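Local atomic coordinates of D-glyceraldehyde dehydrogenase (NADP(+)) (Thermoplasma acidophilum, PDB entry 5IZD), a protein that oxidises D-glyceraldehyde to (R)-glycerate with NADP(+) in the non-phosphorylated Entner-Doudoroff pathway, working as a homotetramer assembled as a dimer of dimers. Residues D40-D43 and R44-A48; P147-P151 and A152-A156; W183-R186 and K187-A191; S206-G209 and D210-E214; Q235-A239 and N240-L244. All blocks are in the same frame, centred on the assembly; numbering follows the deposited sequence.

How the contacts relate
The five contacts follow one another along the chain and are all local, each closed within a single helix or at a helix end in the Rossmann-type coenzyme-binding domain. Contact 4, on helix 205-214, touches two of the others. Its Tyr211 and Ile212 pack on Val42 of contact 1 (centres about 13 Å apart), and Val213 O meets Asn240 ND2 of contact 5 (centres about 12 Å apart). Contacts 2 and 3 are joined through Val155 and Ile184, their centres about 15 Å apart. Contacts 2 and 4, with centres about 20 Å apart, grip different parts of the NADP: a pyrophosphate oxygen and the adenine. Contact 5 also touches the second subunit, through Ser238 and Ala237.

Contact 1 (D40-D43 and R44-A48); sequences DDVD and RAIDA
Asp41 and Arg44 form an i to i+3 salt bridge near the start of the long alpha-helix 39-77, with Arg44 NH1 donating to Asp41 OD1 at 2.9 Å. The oxygen is met nearly end-on to its C-O bond, yet the N-H is bent, at 145°, and the carboxylate and guanidinium planes stand almost perpendicular. A turn at chi3 of the arginine (-39°) folds its guanidinium back beside Asp41. The other carboxylate oxygen, OD2, accepts from the backbone N of Ser15, so this aspartate also ties the helix to the loop before strand 19-23. With an alanine here, the Arg44 guanidinium would probably swing without its mate and Ser15 N would lose an acceptor. Asp43 meets the following turn mainly through its backbone: its O takes the N-H of Asp47, with Asp47 N at 2.9 Å from Asp43 O. Its carboxylate instead hydrogen-bonds Tyr211 OH on helix 205-214. Asp47 in turn pairs with Lys217. Val42 and Ile46 run side by side and point the same way, with Val42 CG1 3.8 Å from Ile46 CD1.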
# COMPACT_ATOMS: atom_id res chain seq x y z
N ASP A 40 12.87 25.78 -32.64
CA ASP A 40 11.63 25.43 -33.36
C ASP A 40 11.42 23.88 -33.49
O ASP A 40 10.28 23.39 -33.47
CB ASP A 40 11.58 26.17 -34.69
CG ASP A 40 12.03 27.63 -34.54
OD1 ASP A 40 11.26 28.51 -34.13
OD2 ASP A 40 13.24 27.88 -34.77
N ASP A 41 12.52 23.11 -33.54
CA ASP A 41 12.44 21.64 -33.51
C ASP A 41 11.90 21.13 -32.16
O ASP A 41 11.07 20.23 -32.13
CB ASP A 41 13.78 21.00 -33.87
CG ASP A 41 14.19 21.28 -35.31
OD1 ASP A 41 13.29 21.42 -36.19
OD2 ASP A 41 15.43 21.41 -35.57
N VAL A 42 12.36 21.74 -31.07
CA VAL A 42 11.87 21.48 -29.73
C VAL A 42 10.37 21.76 -29.59
O VAL A 42 9.63 20.91 -29.13
CB VAL A 42 12.65 22.31 -28.68
CG1 VAL A 42 12.02 22.22 -27.33
CG2 VAL A 42 14.11 21.83 -28.59
N ASP A 43 9.95 22.96 -29.99
CA ASP A 43 8.52 23.29 -30.07
C ASP A 43 7.68 22.25 -30.83
O ASP A 43 6.68 21.80 -30.28
CB ASP A 43 8.30 24.70 -30.63
CG ASP A 43 8.67 25.78 -29.63
OD1 ASP A 43 8.90 25.51 -28.46
OD2 ASP A 43 8.77 26.95 -30.03
N ARG A 44 8.06 21.87 -32.05
CA ARG A 44 7.29 20.84 -32.77
C ARG A 44 7.22 19.53 -31.99
O ARG A 44 6.16 18.88 -31.97
CB ARG A 44 7.82 20.53 -34.17
CG ARG A 44 7.59 21.60 -35.21
CD ARG A 44 7.62 21.08 -36.66
NE ARG A 44 8.63 20.05 -36.96
CZ ARG A 44 9.95 20.27 -37.11
NH1 ARG A 44 10.50 21.50 -36.96
NH2 ARG A 44 10.74 19.22 -37.39
N ALA A 45 8.34 19.15 -31.35
CA ALA A 45 8.38 17.91 -30.61
C ALA A 45 7.45 17.95 -29.39
O ALA A 45 6.67 17.02 -29.20
CB ALA A 45 9.81 17.54 -30.23
N ILE A 46 7.51 19.02 -28.60
CA ILE A 46 6.64 19.19 -27.45
C ILE A 46 5.17 19.28 -27.87
O ILE A 46 4.32 18.67 -27.24
CB ILE A 46 7.06 20.39 -26.58
CG1 ILE A 46 8.34 20.05 -25.81
CG2 ILE A 46 5.97 20.78 -25.59
CD1 ILE A 46 9.03 21.27 -25.26
N ASP A 47 4.89 20.06 -28.90
CA ASP A 47 3.55 20.10 -29.56
C ASP A 47 3.01 18.74 -30.06
O ASP A 47 1.86 18.42 -29.79
CB ASP A 47 3.47 21.14 -30.69
CG ASP A 47 3.55 22.58 -30.16
OD1 ASP A 47 3.54 22.86 -28.94
OD2 ASP A 47 3.66 23.49 -30.97
N ALA A 48 3.85 17.94 -30.69
CA ALA A 48 3.46 16.56 -31.00
C ALA A 48 3.11 15.72 -29.72
O ALA A 48 2.11 15.02 -29.69
CB ALA A 48 4.52 15.86 -31.81

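Contact 2 (P147-P151 and A152-A156). With NAP (NADP nicotinamide-adenine-dinucleotide phosphate), chain I.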
# COMPACT_ATOMS: atom_id res chain seq x y z
N PRO A 147 22.14 11.06 -19.24
CA PRO A 147 23.60 11.25 -19.24
C PRO A 147 24.39 10.28 -20.18
O PRO A 147 23.81 9.40 -20.83
CB PRO A 147 23.96 11.00 -17.80
CG PRO A 147 23.03 9.92 -17.41
CD PRO A 147 21.74 10.12 -18.17
N TRP A 148 25.70 10.45 -20.24
CA TRP A 148 26.53 9.66 -21.15
C TRP A 148 27.03 8.37 -20.50
O TRP A 148 27.48 7.45 -21.24
CB TRP A 148 27.76 10.47 -21.67
CG TRP A 148 28.50 11.21 -20.58
CD1 TRP A 148 28.32 12.50 -20.21
CD2 TRP A 148 29.46 10.66 -19.68
NE1 TRP A 148 29.14 12.81 -19.16
CE2 TRP A 148 29.84 11.68 -18.80
CE3 TRP A 148 30.05 9.41 -19.55
CZ2 TRP A 148 30.80 11.48 -17.77
CZ3 TRP A 148 30.97 9.20 -18.51
CH2 TRP A 148 31.36 10.24 -17.66
N ASN A 149 27.02 8.30 -19.18
CA ASN A 149 27.74 7.24 -18.51
C ASN A 149 27.08 5.86 -18.64
O ASN A 149 27.79 4.86 -18.81
CB ASN A 149 28.08 7.63 -17.09
CG ASN A 149 26.84 7.72 -16.16
OD1 ASN A 149 25.71 8.02 -16.60
ND2 ASN A 149 27.04 7.41 -14.89
N PHE A 150 25.73 5.80 -18.58
CA PHE A 150 24.95 4.60 -18.87
C PHE A 150 23.94 5.02 -19.92
O PHE A 150 22.72 5.15 -19.66
CB PHE A 150 24.30 4.01 -17.61
CG PHE A 150 25.33 3.50 -16.64
CD1 PHE A 150 25.92 2.25 -16.85
CD2 PHE A 150 25.82 4.32 -15.66
CE1 PHE A 150 26.97 1.80 -16.03
CE2 PHE A 150 26.88 3.89 -14.85
CZ PHE A 150 27.45 2.63 -15.04
N PRO A 151 24.46 5.21 -21.15
CA PRO A 151 23.68 5.87 -22.16
C PRO A 151 22.51 5.04 -22.73
O PRO A 151 21.74 5.57 -23.55
CB PRO A 151 24.73 6.14 -23.28
CG PRO A 151 25.66 4.95 -23.17
CD PRO A 151 25.73 4.67 -21.68
N ALA A 152 22.45 3.73 -22.46
CA ALA A 152 21.34 2.90 -22.90
C ALA A 152 20.45 2.59 -21.67
O ALA A 152 19.23 2.73 -21.73
CB ALA A 152 21.84 1.62 -23.52
N GLY A 153 21.09 2.20 -20.56
CA GLY A 153 20.39 1.98 -19.23
C GLY A 153 19.50 3.14 -18.80
O GLY A 153 18.37 2.95 -18.33
N MET A 154 20.02 4.35 -18.98
CA MET A 154 19.29 5.54 -18.48
C MET A 154 18.10 5.89 -19.37
O MET A 154 17.11 6.47 -18.91
CB MET A 154 20.23 6.73 -18.33
CG MET A 154 21.29 6.55 -17.27
SD MET A 154 20.53 6.77 -15.63
CE MET A 154 22.10 6.66 -14.72
N VAL A 155 18.21 5.55 -20.65
CA VAL A 155 17.10 5.74 -21.55
C VAL A 155 15.98 4.79 -21.20
O VAL A 155 14.86 5.22 -21.04
CB VAL A 155 17.55 5.60 -23.01
CG1 VAL A 155 16.37 5.51 -23.95
CG2 VAL A 155 18.51 6.74 -23.33
N ALA A 156 16.27 3.50 -21.14
CA ALA A 156 15.30 2.51 -20.66
C ALA A 156 14.66 2.91 -19.29
O ALA A 156 13.48 2.79 -19.12
CB ALA A 156 15.94 1.13 -20.53
PA NAP I . 25.32 16.88 -17.48
O1A NAP I . 25.81 18.19 -18.00
O2A NAP I . 24.62 16.86 -16.14
O5B NAP I . 24.35 16.21 -18.62
C5B NAP I . 23.16 15.44 -18.34
C4B NAP I . 22.06 15.75 -19.37
O4B NAP I . 21.57 17.10 -19.18
C3B NAP I . 22.58 15.73 -20.83
O3B NAP I . 21.51 15.28 -21.71
C2B NAP I . 22.91 17.17 -21.09
O2B NAP I . 23.04 17.49 -22.47
C1B NAP I . 21.76 17.86 -20.41
N9A NAP I . 21.96 19.28 -20.11
C8A NAP I . 23.12 19.97 -19.99
N7A NAP I . 22.92 21.25 -19.73
C5A NAP I . 21.53 21.36 -19.64
C6A NAP I . 20.69 22.44 -19.38
N6A NAP I . 21.14 23.67 -19.12
N1A NAP I . 19.35 22.22 -19.36
C2A NAP I . 18.89 20.99 -19.64
N3A NAP I . 19.62 19.91 -19.92
C4A NAP I . 20.95 20.17 -19.89
O3 NAP I . 26.56 15.89 -17.43
PN NAP I . 28.10 16.12 -17.83
O1N NAP I . 28.21 16.38 -19.33
O2N NAP I . 28.92 14.94 -17.39
O5D NAP I . 28.52 17.39 -17.05
P2B NAP I . 24.55 17.74 -23.10
O1X NAP I . 24.34 18.15 -24.56
O2X NAP I . 25.28 16.49 -23.03
O3X NAP I . 25.22 18.85 -22.36
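The NADP pocket is lined here by the loop that leaves strand 130-145 and enters helix 153-164, and Phe150 O closes the first helical turn by accepting from Met154 N at 2.9 Å. Trp148 reaches out to the cofactor. Its CG sits between backbone N and carbonyl carbon (chi1 47°), which directs NE1 to the oxygen O2N of the nicotinamide-side phosphate at 2.8 Å, with an N-H...O angle of 154°. Asn149 CB lies over one face of the indole, near its rim. A phenylalanine in place of Trp148 would keep a flat ring but have no N-H, and would probably leave O2N without this donor. The Asn149 amide points ND2 at Gln279 O and at the sulfinate of the oxidised cysteine at position 281, consistent with its inferred part in the oxyanion hole of aldehyde dehydrogenases. Its OD1 takes a weak bond from Phe150 N. On the helix side of the loop, Met154 bends at chi2 (-76°) and crosses Pro147 at about a right angle, with Met154 CB 3.7 Å from Pro147 CD. Met154 CG also meets Phe150 CB at 4.0 Å. Glu100 OE2 from helix 94-112 accepts the backbone N-H groups of Ala152 and Gly153. One turn along, Val155 CG2 packs 3.4 Å from Pro151 O.

Contact 3 (W183-R186 and K187-A191); sequences WIVR and KFVEA
Lys187 lies across one face of the Trp183 indole, and its ammonium group has several partners. With CG beside the backbone N (chi1 -67°), it lies over the six-membered ring in a CH-pi contact, 4.0 Å from the centroid; the bend at chi2 lays the chain along the indole, with CE 3.6 Å from Trp183 CZ2. A bend at chi4 sets NZ off-centre above the five-membered ring, a cation-pi contact at 4.5 Å from its centroid. The same nitrogen donates to Glu190 OE2 at 3.1 Å, on the syn side of the carboxylate, in a salt bridge, and to a water at 2.6 Å. That water donates to Trp183 O, whose second hydrogen bond comes from Lys187 N. Trp183 NE1 has its own acceptor, Glu81 OE1 on helix 79-90. Phe188 N and Val189 N bond Ile184 O and Val185 O, and Glu190 N bonds Arg186 O at 2.8 Å. Arg186 holds a cation-pi contact with Trp11. This is helix 178-190 of the beta-alpha-beta unit between strands 168-172 and 198-200: Val185 and Phe188 press on Leu198, Ile184 meets Ala152, and Trp183 and Lys187 pack on Ile75 of helix 39-77.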
# COMPACT_ATOMS: atom_id res chain seq x y z
N TRP A 183 19.06 4.46 -31.16
CA TRP A 183 18.80 3.06 -31.49
C TRP A 183 17.60 2.48 -30.65
O TRP A 183 16.70 1.80 -31.19
CB TRP A 183 20.08 2.26 -31.34
CG TRP A 183 19.99 0.83 -31.73
CD1 TRP A 183 20.37 0.31 -32.92
CD2 TRP A 183 19.50 -0.29 -30.92
NE1 TRP A 183 20.16 -1.06 -32.92
CE2 TRP A 183 19.67 -1.45 -31.70
CE3 TRP A 183 18.99 -0.41 -29.64
CZ2 TRP A 183 19.29 -2.73 -31.25
CZ3 TRP A 183 18.62 -1.70 -29.15
CH2 TRP A 183 18.76 -2.83 -29.96
N ILE A 184 17.57 2.82 -29.37
CA ILE A 184 16.48 2.40 -28.49
C ILE A 184 15.16 3.00 -28.94
O ILE A 184 14.19 2.27 -29.07
CB ILE A 184 16.78 2.77 -27.02
CG1 ILE A 184 17.90 1.86 -26.53
CG2 ILE A 184 15.55 2.57 -26.14
CD1 ILE A 184 18.60 2.36 -25.30
N VAL A 185 15.17 4.30 -29.22
CA VAL A 185 14.02 5.01 -29.73
C VAL A 185 13.44 4.35 -30.98
O VAL A 185 12.22 4.20 -31.09
CB VAL A 185 14.35 6.51 -30.01
CG1 VAL A 185 13.24 7.20 -30.81
CG2 VAL A 185 14.57 7.26 -28.68
N ARG A 186 14.32 3.98 -31.90
CA ARG A 186 13.93 3.33 -33.15
C ARG A 186 13.25 1.99 -32.81
O ARG A 186 12.21 1.69 -33.39
CB ARG A 186 15.12 3.17 -34.11
CG ARG A 186 14.81 2.58 -35.51
CD ARG A 186 16.01 2.67 -36.45
NE ARG A 186 16.35 4.06 -36.83
CZ ARG A 186 15.79 4.78 -37.83
NH1 ARG A 186 14.84 4.28 -38.63
NH2 ARG A 186 16.20 6.04 -38.05
N LYS A 187 13.75 1.24 -31.82
CA LYS A 187 13.08 -0.00 -31.42
C LYS A 187 11.66 0.24 -30.88
O LYS A 187 10.76 -0.51 -31.21
CB LYS A 187 13.95 -0.84 -30.46
CG LYS A 187 15.21 -1.39 -31.13
CD LYS A 187 14.90 -2.59 -32.01
CE LYS A 187 16.10 -2.94 -32.89
NZ LYS A 187 16.20 -1.97 -34.02
N PHE A 188 11.47 1.28 -30.09
CA PHE A 188 10.14 1.67 -29.64
C PHE A 188 9.22 2.05 -30.81
O PHE A 188 8.02 1.63 -30.86
CB PHE A 188 10.22 2.79 -28.61
CG PHE A 188 10.41 2.29 -27.24
CD1 PHE A 188 11.67 1.99 -26.78
CD2 PHE A 188 9.32 2.04 -26.42
CE1 PHE A 188 11.87 1.54 -25.49
CE2 PHE A 188 9.52 1.56 -25.13
CZ PHE A 188 10.80 1.30 -24.67
N VAL A 189 9.77 2.83 -31.74
CA VAL A 189 9.08 3.12 -33.01
C VAL A 189 8.68 1.83 -33.77
O VAL A 189 7.48 1.63 -34.08
CB VAL A 189 9.86 4.09 -33.94
CG1 VAL A 189 9.10 4.32 -35.25
CG2 VAL A 189 10.01 5.43 -33.25
N GLU A 190 9.62 0.94 -34.01
CA GLU A 190 9.31 -0.31 -34.70
C GLU A 190 8.31 -1.19 -33.92
O GLU A 190 7.61 -1.97 -34.53
CB GLU A 190 10.58 -1.09 -35.04
CG GLU A 190 11.50 -0.35 -36.02
CD GLU A 190 12.96 -0.83 -36.03
OE1 GLU A 190 13.70 -0.39 -36.97
OE2 GLU A 190 13.38 -1.63 -35.14
N ALA A 191 8.22 -1.05 -32.59
CA ALA A 191 7.26 -1.81 -31.79
C ALA A 191 5.83 -1.25 -31.87
O ALA A 191 4.90 -1.87 -31.30
CB ALA A 191 7.72 -1.87 -30.34
O HOH W 1 17.22 0.42 -33.59

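Contact 4 (S206-G209 and D210-E214); sequences SEIG and DYIVE. With NAP (NADP nicotinamide-adenine-dinucleotide phosphate), chain I.
Gly209 and Val213, joined by the helical bond from Val213 N to Gly209 O, meet the adenine of NADP in different ways. The N1A rim of one face rests on the glycine backbone, Gly209 C lying 3.1 Å from N1A; a CB at this position would come within 2.3 Å of N1A, so the close approach depends on the missing side chain. Val213 CG1 meets the C2A edge, 3.9 Å from C2A. Also at the edge, close to the ring plane, the exocyclic amino group N6A donates an almost straight bond (171°) to Asp210 OD1, long at 3.3 Å, and the second oxygen of that carboxylate is fixed by a salt bridge to Arg232. All this belongs to helix 205-214, the crossover of the Rossmann-type fold that leads from strand 198-200 to strand 220-224. In its first turn a water takes the place of a direct rung, donating to Glu207 O at 2.8 Å and accepting from Tyr211 N at 3.0 Å. Turned away from the cofactor, Ile208 carries CG1 between backbone N and carbonyl carbon (chi1 62°), and its CD1 meets Ile212 CD1 at 3.9 Å. Ile212 CG1 also lies close to Ile208 O, which accepts from Ile212 N at 2.9 Å.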
# COMPACT_ATOMS: atom_id res chain seq x y z
N SER A 206 23.67 23.16 -23.38
CA SER A 206 24.04 24.54 -23.25
C SER A 206 23.27 25.41 -24.26
O SER A 206 23.13 26.61 -24.07
CB SER A 206 25.55 24.67 -23.45
OG SER A 206 25.92 24.48 -24.80
N GLU A 207 22.75 24.80 -25.33
CA GLU A 207 22.09 25.51 -26.38
C GLU A 207 20.58 25.42 -26.26
O GLU A 207 19.91 26.44 -26.34
CB GLU A 207 22.56 24.96 -27.72
CG GLU A 207 22.86 26.05 -28.69
CD GLU A 207 23.16 25.57 -30.11
OE1 GLU A 207 22.40 24.81 -30.74
OE2 GLU A 207 24.17 26.03 -30.63
N ILE A 208 20.02 24.23 -26.03
CA ILE A 208 18.57 24.06 -26.00
C ILE A 208 18.01 23.53 -24.66
O ILE A 208 16.80 23.45 -24.48
CB ILE A 208 18.14 23.14 -27.13
CG1 ILE A 208 18.75 21.75 -26.97
CG2 ILE A 208 18.56 23.73 -28.47
CD1 ILE A 208 18.18 20.73 -27.93
N GLY A 209 18.89 23.19 -23.72
CA GLY A 209 18.52 22.59 -22.46
C GLY A 209 17.63 23.48 -21.63
O GLY A 209 16.54 23.04 -21.17
N ASP A 210 18.05 24.73 -21.44
CA ASP A 210 17.19 25.70 -20.73
C ASP A 210 15.85 25.83 -21.38
O ASP A 210 14.82 25.80 -20.72
CB ASP A 210 17.81 27.09 -20.64
CG ASP A 210 18.93 27.17 -19.59
OD1 ASP A 210 19.14 26.26 -18.75
OD2 ASP A 210 19.60 28.18 -19.60
N TYR A 211 15.86 25.89 -22.70
CA TYR A 211 14.64 26.14 -23.46
C TYR A 211 13.62 25.01 -23.30
O TYR A 211 12.42 25.27 -23.10
CB TYR A 211 14.99 26.40 -24.93
CG TYR A 211 13.81 26.77 -25.74
CD1 TYR A 211 13.29 28.09 -25.72
CD2 TYR A 211 13.14 25.80 -26.50
CE1 TYR A 211 12.15 28.43 -26.46
CE2 TYR A 211 11.99 26.13 -27.25
CZ TYR A 211 11.49 27.44 -27.23
OH TYR A 211 10.35 27.75 -27.95
N ILE A 212 14.12 23.78 -23.37
CA ILE A 212 13.28 22.58 -23.20
C ILE A 212 12.68 22.56 -21.79
O ILE A 212 11.48 22.34 -21.60
CB ILE A 212 14.04 21.24 -23.41
CG1 ILE A 212 14.71 21.13 -24.78
CG2 ILE A 212 13.09 20.06 -23.41
CD1 ILE A 212 15.81 20.07 -24.85
N VAL A 213 13.52 22.79 -20.79
CA VAL A 213 13.05 22.64 -19.42
C VAL A 213 12.07 23.71 -18.97
O VAL A 213 11.16 23.39 -18.24
CB VAL A 213 14.17 22.51 -18.38
CG1 VAL A 213 15.13 21.38 -18.75
CG2 VAL A 213 14.93 23.80 -18.21
N GLU A 214 12.24 24.96 -19.38
CA GLU A 214 11.28 26.01 -18.94
C GLU A 214 9.96 26.17 -19.76
O GLU A 214 9.14 26.98 -19.40
CB GLU A 214 12.00 27.32 -18.80
CG GLU A 214 12.48 27.89 -20.10
CD GLU A 214 13.43 29.06 -19.91
OE1 GLU A 214 13.71 29.71 -20.95
OE2 GLU A 214 13.86 29.37 -18.77
PA NAP I . 25.32 16.88 -17.48
O1A NAP I . 25.81 18.19 -18.00
O2A NAP I . 24.62 16.86 -16.14
O5B NAP I . 24.35 16.21 -18.62
C5B NAP I . 23.16 15.44 -18.34
C4B NAP I . 22.06 15.75 -19.37
O4B NAP I . 21.57 17.10 -19.18
C3B NAP I . 22.58 15.73 -20.83
O3B NAP I . 21.51 15.28 -21.71
C2B NAP I . 22.91 17.17 -21.09
O2B NAP I . 23.04 17.49 -22.47
C1B NAP I . 21.76 17.86 -20.41
N9A NAP I . 21.96 19.28 -20.11
C8A NAP I . 23.12 19.97 -19.99
N7A NAP I . 22.92 21.25 -19.73
C5A NAP I . 21.53 21.36 -19.64
C6A NAP I . 20.69 22.44 -19.38
N6A NAP I . 21.14 23.67 -19.12
N1A NAP I . 19.35 22.22 -19.36
C2A NAP I . 18.89 20.99 -19.64
N3A NAP I . 19.62 19.91 -19.92
C4A NAP I . 20.95 20.17 -19.89
O3 NAP I . 26.56 15.89 -17.43
PN NAP I . 28.10 16.12 -17.83
O1N NAP I . 28.21 16.38 -19.33
O2N NAP I . 28.92 14.94 -17.39
O5D NAP I . 28.52 17.39 -17.05
P2B NAP I . 24.55 17.74 -23.10
O1X NAP I . 24.34 18.15 -24.56
O2X NAP I . 25.28 16.49 -23.03
O3X NAP I . 25.22 18.85 -22.36
O HOH W 2 18.33 26.77 -24.08

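Contact 5 (Q235-A239 and N240-L244); sequences QKASA and NMAKL
Ala237 O collects the backbone bonds where the chain leaves helix 227-236, and both are weak: Asn240 N reaches it at 3.3 Å and Met241 N at 2.9 Å, the latter with a strongly bent N-H (121°). Met241 itself has left-handed backbone angles, which let the chain reverse. Among side-chain bonds, Asn240 makes an Asx turn, its OD1 accepting from Ala242 N at 2.9 Å. The N-H comes from above the amide carbonyl plane. Asn240 CG stands between its own backbone N and carbonyl carbon (chi1 52°), which turns OD1 back into the turn, only 3.0 Å from Ala237 O; two acceptors so close would probably repel. The amide nitrogen ND2 donates to Val213 O and His215 O, fastening the turn to the end of helix 205-214. Ser238 OG donates to Gln235 O at 2.8 Å, nearly in line with the carbonyl. The turn links helix and strand of the beta-alpha-beta unit 220-224, 227-236, 243-247, part of the Rossmann-type sheet, and the strand it starts leads to Glu247, the predicted proton acceptor. Apolar contact is made by Ala237 CB, which touches Leu244 CD2 at 3.9 Å and, more loosely, Ala242 CB at 4.4 Å; Ile221 of strand 220-224 packs on all three. Across the subunit boundary, Ser238 OG bonds Gln235 NE2 of the second subunit, a pairing returned by the reciprocal residues, while Met234 of that subunit packs on Ala237 and Leu244.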
# COMPACT_ATOMS: atom_id res chain seq x y z
N GLN A 235 16.18 25.59 -11.08
CA GLN A 235 15.93 27.04 -11.20
C GLN A 235 15.01 27.40 -12.39
O GLN A 235 14.06 28.17 -12.22
CB GLN A 235 17.24 27.80 -11.36
CG GLN A 235 18.11 27.80 -10.11
CD GLN A 235 19.56 28.07 -10.49
OE1 GLN A 235 19.85 28.40 -11.63
NE2 GLN A 235 20.48 27.89 -9.54
N LYS A 236 15.30 26.83 -13.57
CA LYS A 236 14.51 27.08 -14.78
C LYS A 236 13.08 26.55 -14.70
O LYS A 236 12.15 27.24 -15.14
CB LYS A 236 15.18 26.54 -16.04
CG LYS A 236 16.54 27.11 -16.34
CD LYS A 236 16.52 28.62 -16.34
CE LYS A 236 17.82 29.15 -16.93
NZ LYS A 236 17.89 30.61 -16.66
N ALA A 237 12.90 25.35 -14.16
CA ALA A 237 11.59 24.76 -13.99
C ALA A 237 10.72 25.48 -12.94
O ALA A 237 9.54 25.10 -12.75
CB ALA A 237 11.68 23.29 -13.62
N SER A 238 11.26 26.47 -12.25
CA SER A 238 10.42 27.36 -11.46
C SER A 238 9.38 28.05 -12.36
O SER A 238 8.31 28.36 -11.90
CB SER A 238 11.26 28.34 -10.64
OG SER A 238 11.71 29.46 -11.39
N ALA A 239 9.67 28.24 -13.65
CA ALA A 239 8.70 28.82 -14.59
C ALA A 239 7.42 28.01 -14.83
O ALA A 239 6.42 28.57 -15.14
CB ALA A 239 9.36 29.10 -15.92
N ASN A 240 7.46 26.70 -14.77
CA ASN A 240 6.28 25.89 -15.07
C ASN A 240 5.89 24.98 -13.92
O ASN A 240 4.94 24.24 -14.06
CB ASN A 240 6.53 25.06 -16.36
CG ASN A 240 7.83 24.25 -16.30
OD1 ASN A 240 8.36 23.98 -15.22
ND2 ASN A 240 8.36 23.88 -17.49
N MET A 241 6.62 25.02 -12.82
CA MET A 241 6.41 24.11 -11.70
C MET A 241 6.40 22.65 -12.11
O MET A 241 5.70 21.84 -11.50
CB MET A 241 5.11 24.48 -10.92
CG MET A 241 5.30 25.71 -10.07
SD MET A 241 6.24 25.30 -8.58
CE MET A 241 6.99 26.90 -8.33
N ALA A 242 7.22 22.29 -13.10
CA ALA A 242 7.32 20.90 -13.45
C ALA A 242 7.69 20.06 -12.23
O ALA A 242 8.43 20.51 -11.35
CB ALA A 242 8.30 20.69 -14.60
N LYS A 243 7.11 18.86 -12.14
CA LYS A 243 7.56 17.83 -11.28
C LYS A 243 8.97 17.41 -11.70
O LYS A 243 9.26 17.18 -12.91
CB LYS A 243 6.57 16.66 -11.34
CG LYS A 243 7.01 15.30 -10.81
CD LYS A 243 7.45 15.34 -9.41
CE LYS A 243 7.91 13.95 -8.97
NZ LYS A 243 6.80 13.01 -8.79
N LEU A 244 9.88 17.37 -10.71
CA LEU A 244 11.29 17.04 -10.95
C LEU A 244 11.67 15.65 -10.42
O LEU A 244 11.32 15.27 -9.25
CB LEU A 244 12.17 18.10 -10.32
CG LEU A 244 12.00 19.50 -10.94
CD1 LEU A 244 13.08 20.44 -10.43
CD2 LEU A 244 12.01 19.54 -12.45